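Local atomic coordinates of chitinase (PDB entry 4TXG), a protein that probably hydrolyses the glycosidic bonds of chitin as a family 18 glycoside hydrolase, with associated carbohydrate-binding capacity. Residues Tyr428-Pro431 and Gln432-Asn435; Asn440-Trp443 and Ala444-Tyr448; Asp670-Tyr673 and Pro674-Pro677. All coordinates share one frame; numbering follows the deposited sequence.

Contact 1. Residues Tyr428-Pro431 and Gln432-Asn435; sequences YSTP and QYGN. With CS (cesium ion), chain F.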
ATOM      1  N   TYR A 428      13.753  12.772  15.925  1.00 11.73           N
ATOM      2  CA  TYR A 428      15.161  12.804  15.542  1.00 14.02           C
ATOM      3  C   TYR A 428      16.070  12.832  16.760  1.00 14.65           C
ATOM      4  O   TYR A 428      17.174  12.302  16.724  1.00 15.49           O
ATOM      5  CB  TYR A 428      15.473  14.013  14.654  1.00 12.44           C
ATOM      6  CG  TYR A 428      14.791  13.990  13.307  1.00  8.01           C
ATOM      7  CD1 TYR A 428      15.060  12.981  12.382  1.00  9.62           C
ATOM      8  CD2 TYR A 428      13.905  14.994  12.948  1.00 10.37           C
ATOM      9  CE1 TYR A 428      14.441  12.970  11.140  1.00  9.26           C
ATOM     10  CE2 TYR A 428      13.293  14.996  11.710  1.00 11.76           C
ATOM     11  CZ  TYR A 428      13.559  13.983  10.817  1.00 12.19           C
ATOM     12  OH  TYR A 428      12.940  13.997   9.586  1.00 12.01           O
ATOM     13  N   SER A 429      15.602  13.462  17.832  1.00 12.88           N
ATOM     14  CA  SER A 429      16.441  13.686  18.999  1.00 13.67           C
ATOM     15  C   SER A 429      16.466  12.539  20.007  1.00 14.47           C
ATOM     16  O   SER A 429      17.365  12.483  20.842  1.00 19.19           O
ATOM     17  CB  SER A 429      16.006  14.965  19.715  1.00 13.92           C
ATOM     18  OG  SER A 429      16.127  16.079  18.840  1.00 18.05           O
ATOM     19  N   THR A 430      15.501  11.628  19.956  1.00 10.92           N
ATOM     20  CA  THR A 430      15.487  10.568  20.970  1.00 11.26           C
ATOM     21  C   THR A 430      16.501   9.497  20.565  1.00 13.66           C
ATOM     22  O   THR A 430      16.448   8.957  19.457  1.00 13.77           O
ATOM     23  CB  THR A 430      14.065   9.972  21.184  1.00 26.88           C
ATOM     24  OG1 THR A 430      14.116   8.936  22.178  1.00 29.88           O
ATOM     25  CG2 THR A 430      13.491   9.413  19.897  1.00 26.48           C
ATOM     26  N   PRO A 431      17.462   9.222  21.454  1.00 13.89           N
ATOM     27  CA  PRO A 431      18.585   8.328  21.147  1.00 16.19           C
ATOM     28  C   PRO A 431      18.149   6.960  20.631  1.00 13.17           C
ATOM     29  O   PRO A 431      18.788   6.445  19.717  1.00 14.38           O
ATOM     30  CB  PRO A 431      19.298   8.178  22.495  1.00 18.99           C
ATOM     31  CG  PRO A 431      18.915   9.393  23.274  1.00 21.64           C
ATOM     32  CD  PRO A 431      17.533   9.765  22.824  1.00 16.08           C
ATOM     33  N   GLN A 432      17.087   6.399  21.209  1.00 12.66           N
ATOM     34  CA  GLN A 432      16.621   5.057  20.856  1.00 13.18           C
ATOM     35  C   GLN A 432      16.241   4.903  19.380  1.00 12.19           C
ATOM     36  O   GLN A 432      16.262   3.797  18.848  1.00 10.80           O
ATOM     37  CB  GLN A 432      15.415   4.671  21.715  1.00 14.98           C
ATOM     38  CG  GLN A 432      15.701   4.549  23.212  1.00 21.56           C
ATOM     39  CD  GLN A 432      15.283   5.784  23.986  1.00 25.57           C
ATOM     40  OE1 GLN A 432      15.561   6.915  23.577  1.00 20.81           O
ATOM     41  NE2 GLN A 432      14.598   5.572  25.105  1.00 28.93           N
ATOM     42  N   TYR A 433      15.871   5.997  18.722  1.00  9.30           N
ATOM     43  CA  TYR A 433      15.426   5.904  17.332  1.00  8.62           C
ATOM     44  C   TYR A 433      16.590   5.929  16.335  1.00 12.33           C
ATOM     45  O   TYR A 433      16.391   5.749  15.136  1.00 10.44           O
ATOM     46  CB  TYR A 433      14.439   7.022  17.019  1.00  8.67           C
ATOM     47  CG  TYR A 433      13.007   6.711  17.410  1.00 10.96           C
ATOM     48  CD1 TYR A 433      12.697   6.198  18.664  1.00 14.34           C
ATOM     49  CD2 TYR A 433      11.961   6.949  16.528  1.00 12.50           C
ATOM     50  CE1 TYR A 433      11.378   5.923  19.022  1.00 13.91           C
ATOM     51  CE2 TYR A 433      10.644   6.678  16.886  1.00 11.12           C
ATOM     52  CZ  TYR A 433      10.361   6.165  18.121  1.00 13.67           C
ATOM     53  OH  TYR A 433       9.048   5.910  18.458  1.00 13.00           O
ATOM     54  N   GLY A 434      17.804   6.131  16.839  1.00 13.28           N
ATOM     55  CA  GLY A 434      19.002   6.006  16.021  1.00 14.34           C
ATOM     56  C   GLY A 434      19.021   6.865  14.766  1.00 13.23           C
ATOM     57  O   GLY A 434      19.532   6.444  13.725  1.00 12.23           O
ATOM     58  N   ASN A 435      18.461   8.064  14.881  1.00 11.06           N
ATOM     59  CA  ASN A 435      18.334   9.021  13.778  1.00 13.11           C
ATOM     60  C   ASN A 435      17.690   8.467  12.513  1.00 11.95           C
ATOM     61  O   ASN A 435      18.035   8.862  11.394  1.00 12.60           O
ATOM     62  CB  ASN A 435      19.688   9.613  13.438  1.00 17.15           C
ATOM     63  CG  ASN A 435      20.130  10.624  14.469  1.00 23.68           C
ATOM     64  OD1 ASN A 435      20.927  10.307  15.345  1.00 23.48           O
ATOM     65  ND2 ASN A 435      19.576  11.841  14.396  1.00 23.77           N
TER
HETATM   66 CS    CS F 805      13.648  15.966  17.101  1.00 72.04          CS
HETATM   67  O   HOH W   1      19.733  11.020  18.232  1.00 19.25           O
HETATM   68  O   HOH W   2      17.593   9.559  17.187  1.00 19.55           O
HETATM   69  O   HOH W   3      19.949  13.824  16.314  1.00 31.19           O
HETATM   70  O   HOH W   4      15.103  17.853  15.233  1.00 14.47           O
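Thr430 meets Gln432 and Tyr433 with two different branches, divided by its first torsion: at chi1 180° OG1 lies opposite the backbone N, while CG2 sits between N and the carbonyl carbon. The methyl is thereby turned to the Tyr433 ring, where CG2 comes 3.5 Å from CD1 in an oblique approach. The Gln432 chain is bent at chi2 (99°), which curls the amide back and places OE1 2.9 Å from Thr430 OG1. The two side chains cross at about a right angle, and OE1 also rests 3.5 Å from CD of Pro431.

Two overlapping backbone hydrogen bonds set the tight curl of the backbone that carries these groups. Tyr433 N donates to Thr430 O and Gly434 N to Pro431 O, each bond 3.1 Å long with an N-H...O angle of 157°. After this the chain turns back at Gly434 and Asn435, both with positive phi, which returns Asn435 to Tyr428. Water joins the two ends. One molecule accepts from Asn435 N at 2.9 Å and also lies within bonding distance of Tyr428 O and Thr430 O, while another accepts from Asn435 ND2 and donates to Tyr428 O. The direct approach of ND2 to that carbonyl has a poor angle, so the water carries the link.

Ser429 OG turns outward to a cesium ion 3.0 Å away, which also binds a water. Tyr428 OH is held by Asp415 and the backbone of Asp419. Successive i-to-i+3 bonds with Pro431 in the first turn define a short 3-10 turn; this one lies on the surface, in the loop between helices 420-424 and 441-448 of the family 18 barrel domain.

Contact 2. Residues Asn440-Trp443 and Ala444-Tyr448; sequences NTDW and AYHYY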
ATOM      1  N   ASN A 440       8.589   8.483   4.937  1.00  7.26           N
ATOM      2  CA  ASN A 440       9.106   8.513   3.577  1.00  7.50           C
ATOM      3  C   ASN A 440       8.988   7.150   2.919  1.00  6.84           C
ATOM      4  O   ASN A 440       8.880   6.131   3.592  1.00  6.95           O
ATOM      5  CB  ASN A 440      10.566   8.995   3.569  1.00  7.40           C
ATOM      6  CG  ASN A 440      11.467   8.137   4.449  1.00  7.51           C
ATOM      7  OD1 ASN A 440      11.997   7.126   4.001  1.00  6.65           O
ATOM      8  ND2 ASN A 440      11.634   8.534   5.712  1.00  7.54           N
ATOM      9  N   THR A 441       8.990   7.163   1.591  1.00  5.39           N
ATOM     10  CA  THR A 441       8.791   5.976   0.767  1.00  6.04           C
ATOM     11  C   THR A 441       9.840   4.903   1.038  1.00  5.60           C
ATOM     12  O   THR A 441       9.520   3.712   1.143  1.00  6.21           O
ATOM     13  CB  THR A 441       8.819   6.379  -0.723  1.00  5.19           C
ATOM     14  OG1 THR A 441       7.791   7.355  -0.948  1.00  7.65           O
ATOM     15  CG2 THR A 441       8.584   5.176  -1.642  1.00  7.84           C
ATOM     16  N   ASP A 442      11.087   5.339   1.177  1.00  5.75           N
ATOM     17  CA  ASP A 442      12.210   4.424   1.391  1.00  6.01           C
ATOM     18  C   ASP A 442      12.015   3.648   2.693  1.00  7.21           C
ATOM     19  O   ASP A 442      12.265   2.434   2.733  1.00  5.84           O
ATOM     20  CB  ASP A 442      13.533   5.208   1.401  1.00  6.98           C
ATOM     21  CG  ASP A 442      14.752   4.327   1.595  1.00  9.43           C
ATOM     22  OD1 ASP A 442      15.306   3.816   0.594  1.00  8.74           O
ATOM     23  OD2 ASP A 442      15.183   4.166   2.758  1.00  9.83           O
ATOM     24  N   TRP A 443      11.541   4.327   3.740  1.00  5.85           N
ATOM     25  CA  TRP A 443      11.362   3.662   5.037  1.00  6.02           C
ATOM     26  C   TRP A 443      10.260   2.615   4.926  1.00  8.11           C
ATOM     27  O   TRP A 443      10.409   1.479   5.394  1.00  6.02           O
ATOM     28  CB  TRP A 443      11.027   4.667   6.160  1.00  6.19           C
ATOM     29  CG  TRP A 443      10.827   3.964   7.485  1.00  6.45           C
ATOM     30  CD1 TRP A 443      11.776   3.703   8.430  1.00  8.41           C
ATOM     31  CD2 TRP A 443       9.605   3.395   7.975  1.00  6.76           C
ATOM     32  NE1 TRP A 443      11.218   3.015   9.489  1.00  7.03           N
ATOM     33  CE2 TRP A 443       9.883   2.817   9.232  1.00  6.81           C
ATOM     34  CE3 TRP A 443       8.293   3.335   7.476  1.00  6.21           C
ATOM     35  CZ2 TRP A 443       8.906   2.176   9.998  1.00  7.82           C
ATOM     36  CZ3 TRP A 443       7.319   2.689   8.230  1.00  6.37           C
ATOM     37  CH2 TRP A 443       7.632   2.117   9.484  1.00  9.26           C
ATOM     38  N   ALA A 444       9.149   2.997   4.297  1.00  5.65           N
ATOM     39  CA  ALA A 444       8.012   2.091   4.144  1.00  8.77           C
ATOM     40  C   ALA A 444       8.381   0.850   3.334  1.00  7.16           C
ATOM     41  O   ALA A 444       7.976  -0.262   3.667  1.00  5.64           O
ATOM     42  CB  ALA A 444       6.843   2.820   3.494  1.00  7.87           C
ATOM     43  N   TYR A 445       9.124   1.037   2.244  1.00  5.44           N
ATOM     44  CA  TYR A 445       9.599  -0.105   1.470  1.00  5.47           C
ATOM     45  C   TYR A 445      10.384  -1.061   2.370  1.00  6.25           C
ATOM     46  O   TYR A 445      10.171  -2.282   2.371  1.00  5.83           O
ATOM     47  CB  TYR A 445      10.475   0.359   0.302  1.00  6.48           C
ATOM     48  CG  TYR A 445      11.347  -0.740  -0.260  1.00  6.47           C
ATOM     49  CD1 TYR A 445      10.806  -1.753  -1.054  1.00  7.14           C
ATOM     50  CD2 TYR A 445      12.709  -0.773   0.014  1.00  7.46           C
ATOM     51  CE1 TYR A 445      11.604  -2.765  -1.559  1.00  6.80           C
ATOM     52  CE2 TYR A 445      13.511  -1.783  -0.497  1.00  6.02           C
ATOM     53  CZ  TYR A 445      12.955  -2.772  -1.271  1.00  7.85           C
ATOM     54  OH  TYR A 445      13.761  -3.783  -1.764  1.00  9.61           O
ATOM     55  N   HIS A 446      11.298  -0.500   3.145  1.00  5.90           N
ATOM     56  CA  HIS A 446      12.151  -1.333   3.978  1.00  6.40           C
ATOM     57  C   HIS A 446      11.369  -2.009   5.096  1.00  7.93           C
ATOM     58  O   HIS A 446      11.711  -3.129   5.502  1.00  6.77           O
ATOM     59  CB  HIS A 446      13.313  -0.504   4.519  1.00  6.41           C
ATOM     60  CG  HIS A 446      14.410  -0.346   3.513  1.00  8.70           C
ATOM     61  ND1 HIS A 446      15.148  -1.418   3.069  1.00  8.48           N
ATOM     62  CD2 HIS A 446      14.836   0.732   2.815  1.00  8.46           C
ATOM     63  CE1 HIS A 446      16.018  -1.002   2.160  1.00 10.24           C
ATOM     64  NE2 HIS A 446      15.855   0.296   1.994  1.00  9.44           N
ATOM     65  N   TYR A 447      10.304  -1.365   5.564  1.00  6.25           N
ATOM     66  CA  TYR A 447       9.407  -2.029   6.506  1.00  6.44           C
ATOM     67  C   TYR A 447       8.846  -3.317   5.881  1.00  6.44           C
ATOM     68  O   TYR A 447       8.891  -4.393   6.488  1.00  6.77           O
ATOM     69  CB  TYR A 447       8.248  -1.094   6.938  1.00  6.37           C
ATOM     70  CG  TYR A 447       7.149  -1.842   7.671  1.00  6.59           C
ATOM     71  CD1 TYR A 447       6.123  -2.472   6.969  1.00  6.50           C
ATOM     72  CD2 TYR A 447       7.158  -1.960   9.063  1.00  6.99           C
ATOM     73  CE1 TYR A 447       5.142  -3.186   7.624  1.00  6.79           C
ATOM     74  CE2 TYR A 447       6.167  -2.673   9.721  1.00  7.28           C
ATOM     75  CZ  TYR A 447       5.163  -3.286   8.989  1.00  8.00           C
ATOM     76  OH  TYR A 447       4.150  -4.003   9.631  1.00  7.75           O
ATOM     77  N   TYR A 448       8.311  -3.208   4.671  1.00  6.16           N
ATOM     78  CA  TYR A 448       7.619  -4.354   4.072  1.00  8.18           C
ATOM     79  C   TYR A 448       8.573  -5.484   3.681  1.00  8.10           C
ATOM     80  O   TYR A 448       8.155  -6.639   3.588  1.00  7.40           O
ATOM     81  CB  TYR A 448       6.762  -3.892   2.877  1.00  6.44           C
ATOM     82  CG  TYR A 448       5.495  -3.244   3.413  1.00  5.91           C
ATOM     83  CD1 TYR A 448       4.462  -4.024   3.909  1.00  6.31           C
ATOM     84  CD2 TYR A 448       5.365  -1.860   3.486  1.00  5.74           C
ATOM     85  CE1 TYR A 448       3.321  -3.455   4.456  1.00  6.23           C
ATOM     86  CE2 TYR A 448       4.217  -1.276   4.032  1.00  7.30           C
ATOM     87  CZ  TYR A 448       3.199  -2.082   4.507  1.00  6.87           C
ATOM     88  OH  TYR A 448       2.049  -1.533   5.061  1.00  7.61           O
TER
HETATM   89  O   HOH W   5      17.271   2.268   0.769  1.00 11.74           O
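Trp443 and Tyr447 stand one turn apart on the capped alpha-helix 441-448, their aromatic planes inclined by 30° but slid apart, with centroids 5.9 Å from each other. The closer contact is a CH-pi approach of Tyr447 CB, over the face of the six-membered Trp443 ring and 4.3 Å from its centroid. With CG opposite the backbone N, the indole slants over the backbone of Ala444, CE3 being 3.3 Å from Ala444 N, and chi2 (91°) turns its face to Tyr447 CB. Its NE1 bonds to Ser702 O.

Asp442 brings its carboxylate to the ring edge of His446, CG near the ring plane, the two planes 62° apart and OD2 3.5 Å from CD2. Leu730 N and Trp591 NE1 also hold the carboxylate, fixing its rotation. Ala444 and Tyr445 seat the buried helix against barrel strands 391-395 and 457-462.

The N atoms of Ala444, Tyr445, His446 and Tyr447 donate to O of Asn440, Thr441, Asp442 and Trp443, the i-to-i+4 pattern. At the N-terminal end of the helix Asn440 is the N-cap, its OD1 accepting from Trp443 N at 2.8 Å. A water donates to Asp442 OD1 and lies 2.7 Å from His446 NE2.

Contact 3. Residues Asp670-Tyr673 and Pro674-Pro677; sequences DQNY and PINP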
ATOM      1  N   ASP A 670      -1.462   2.280  21.025  1.00 10.08           N
ATOM      2  CA  ASP A 670      -1.078   3.509  21.720  1.00 13.30           C
ATOM      3  C   ASP A 670      -0.162   3.213  22.915  1.00 14.68           C
ATOM      4  O   ASP A 670       0.475   4.126  23.456  1.00 11.10           O
ATOM      5  CB  ASP A 670      -2.313   4.277  22.199  1.00 12.00           C
ATOM      6  CG  ASP A 670      -2.982   5.099  21.093  1.00 17.03           C
ATOM      7  OD1 ASP A 670      -2.363   5.364  20.042  1.00 14.75           O
ATOM      8  OD2 ASP A 670      -4.138   5.518  21.313  1.00 25.38           O
ATOM      9  N   GLN A 671      -0.108   1.944  23.322  1.00 10.75           N
ATOM     10  CA  GLN A 671       0.705   1.513  24.460  1.00 11.07           C
ATOM     11  C   GLN A 671       2.000   0.856  23.988  1.00 14.54           C
ATOM     12  O   GLN A 671       2.834   0.456  24.805  1.00 15.85           O
ATOM     13  CB  GLN A 671      -0.067   0.530  25.349  1.00 18.14           C
ATOM     14  CG  GLN A 671      -1.496   0.939  25.674  1.00 27.41           C
ATOM     15  CD  GLN A 671      -1.578   2.290  26.332  1.00 37.85           C
ATOM     16  OE1 GLN A 671      -0.763   2.625  27.195  1.00 41.23           O
ATOM     17  NE2 GLN A 671      -2.566   3.087  25.927  1.00 40.03           N
ATOM     18  N   ASN A 672       2.149   0.740  22.671  1.00  9.94           N
ATOM     19  CA  ASN A 672       3.256   0.016  22.060  1.00  9.45           C
ATOM     20  C   ASN A 672       4.483   0.912  21.856  1.00  9.38           C
ATOM     21  O   ASN A 672       5.055   0.955  20.768  1.00  9.36           O
ATOM     22  CB  ASN A 672       2.786  -0.583  20.718  1.00 12.83           C
ATOM     23  CG  ASN A 672       3.650  -1.737  20.227  1.00 16.31           C
ATOM     24  OD1 ASN A 672       4.334  -2.402  21.000  1.00 17.16           O
ATOM     25  ND2 ASN A 672       3.604  -1.985  18.917  1.00 15.81           N
ATOM     26  N   TYR A 673       4.863   1.637  22.908  1.00 12.44           N
ATOM     27  CA  TYR A 673       6.098   2.429  22.927  1.00 11.00           C
ATOM     28  C   TYR A 673       6.913   2.057  24.162  1.00 16.94           C
ATOM     29  O   TYR A 673       6.457   2.262  25.284  1.00 20.40           O
ATOM     30  CB  TYR A 673       5.821   3.937  22.968  1.00 13.98           C
ATOM     31  CG  TYR A 673       4.929   4.489  21.884  1.00 11.68           C
ATOM     32  CD1 TYR A 673       3.543   4.368  21.966  1.00 15.18           C
ATOM     33  CD2 TYR A 673       5.460   5.173  20.807  1.00  9.70           C
ATOM     34  CE1 TYR A 673       2.724   4.896  20.985  1.00 12.59           C
ATOM     35  CE2 TYR A 673       4.654   5.696  19.821  1.00  9.47           C
ATOM     36  CZ  TYR A 673       3.282   5.557  19.918  1.00 14.71           C
ATOM     37  OH  TYR A 673       2.482   6.081  18.934  1.00 14.45           O
ATOM     38  N   PRO A 674       8.102   1.468  23.976  1.00 10.22           N
ATOM     39  CA  PRO A 674       8.662   0.956  22.728  1.00 10.00           C
ATOM     40  C   PRO A 674       7.914  -0.303  22.329  1.00  9.24           C
ATOM     41  O   PRO A 674       6.987  -0.720  23.028  1.00 10.61           O
ATOM     42  CB  PRO A 674      10.115   0.651  23.101  1.00  9.74           C
ATOM     43  CG  PRO A 674      10.041   0.288  24.539  1.00 14.07           C
ATOM     44  CD  PRO A 674       9.004   1.222  25.116  1.00 16.27           C
ATOM     45  N   ILE A 675       8.301  -0.900  21.215  1.00 10.24           N
ATOM     46  CA  ILE A 675       7.618  -2.087  20.730  1.00  8.43           C
ATOM     47  C   ILE A 675       8.225  -3.310  21.405  1.00  8.92           C
ATOM     48  O   ILE A 675       9.375  -3.662  21.138  1.00 10.13           O
ATOM     49  CB  ILE A 675       7.718  -2.175  19.195  1.00  7.91           C
ATOM     50  CG1 ILE A 675       7.184  -0.878  18.586  1.00  7.87           C
ATOM     51  CG2 ILE A 675       6.917  -3.367  18.667  1.00  7.67           C
ATOM     52  CD1 ILE A 675       7.224  -0.810  17.045  1.00  8.58           C
ATOM     53  N   ASN A 676       7.473  -3.954  22.297  1.00 10.77           N
ATOM     54  CA  ASN A 676       8.059  -5.060  23.050  1.00 12.82           C
ATOM     55  C   ASN A 676       7.188  -6.320  23.088  1.00 10.77           C
ATOM     56  O   ASN A 676       6.632  -6.700  24.128  1.00 13.08           O
ATOM     57  CB  ASN A 676       8.420  -4.607  24.471  1.00 21.20           C
ATOM     58  CG  ASN A 676       7.219  -4.294  25.310  1.00 24.36           C
ATOM     59  OD1 ASN A 676       6.186  -3.866  24.798  1.00 23.99           O
ATOM     60  ND2 ASN A 676       7.333  -4.541  26.617  1.00 21.43           N
ATOM     61  N   PRO A 677       7.085  -6.988  21.937  1.00  9.17           N
ATOM     62  CA  PRO A 677       6.378  -8.265  21.861  1.00  9.63           C
ATOM     63  C   PRO A 677       7.197  -9.389  22.470  1.00 11.74           C
ATOM     64  O   PRO A 677       8.371  -9.217  22.791  1.00 11.73           O
ATOM     65  CB  PRO A 677       6.220  -8.481  20.362  1.00  8.08           C
ATOM     66  CG  PRO A 677       7.468  -7.834  19.789  1.00 10.55           C
ATOM     67  CD  PRO A 677       7.631  -6.583  20.623  1.00  9.32           C
TER
HETATM   68  O   HOH W   6       3.767  -4.320  22.870  1.00 24.40           O
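Asn672 and Ile675 face each other across a tight reversal of the backbone. Asn672 is the centre of an inverse gamma turn, with a weak bond of 3.0 Å from Tyr673 N to Gln671 O. The peptide between Tyr673 and Pro674 is cis, which brings their CA atoms to 3.0 Å. The extended backbone angles of Tyr673 and Pro674 fit a type VIb turn, and the Asn672 and Ile675 CA atoms close to 5.0 Å without a direct hydrogen bond between the two halves.

Van der Waals contact fills the mouth of this turn. With Asn672 CG swung opposite its own backbone N (chi1 -160°), the amide lies against the base of Ile675: Asn672 OD1 is 3.3 Å from Ile675 CA, and ND2 is 3.6 Å from the branch methyl CG2. The two side chains cross obliquely.

Polar contact is mediated by one water, which donates to Asn672 OD1 at 2.7 Å and to Asn676 OD1 at 3.1 Å. Beyond the turn, Arg378 bonds through NH1 to Asn672 O and touches Tyr673 and Ile675, while the Ile675 backbone pairs with Tyr759.

The cis peptide, together with the gamma turn, probably sets the bend, while the buried Asn672 packs its amide atoms against Ile675 as OD1 takes a water and ND2 has a hydrogen bond outside the turn.

Contact 2 is fully buried, contact 1 lies at the surface and contact 3 is partly buried. The first two belong to the same crossover between barrel strands 391-395 and 457-462, whereas 670-677 joins strands 659-664 and 678-683 in the Chitinase C region. Their chemistry follows: the helix relies on regular backbone bonds, a cap and aromatic packing, while the loops use short turns and bridging waters, with a cesium ion beside contact 1. Nearest atoms of contacts 1 and 3 are about 4 Å apart without touching. Arg378 meets both, touching Tyr433 and bonding to Asn672, so it lies at the junction of the two regions.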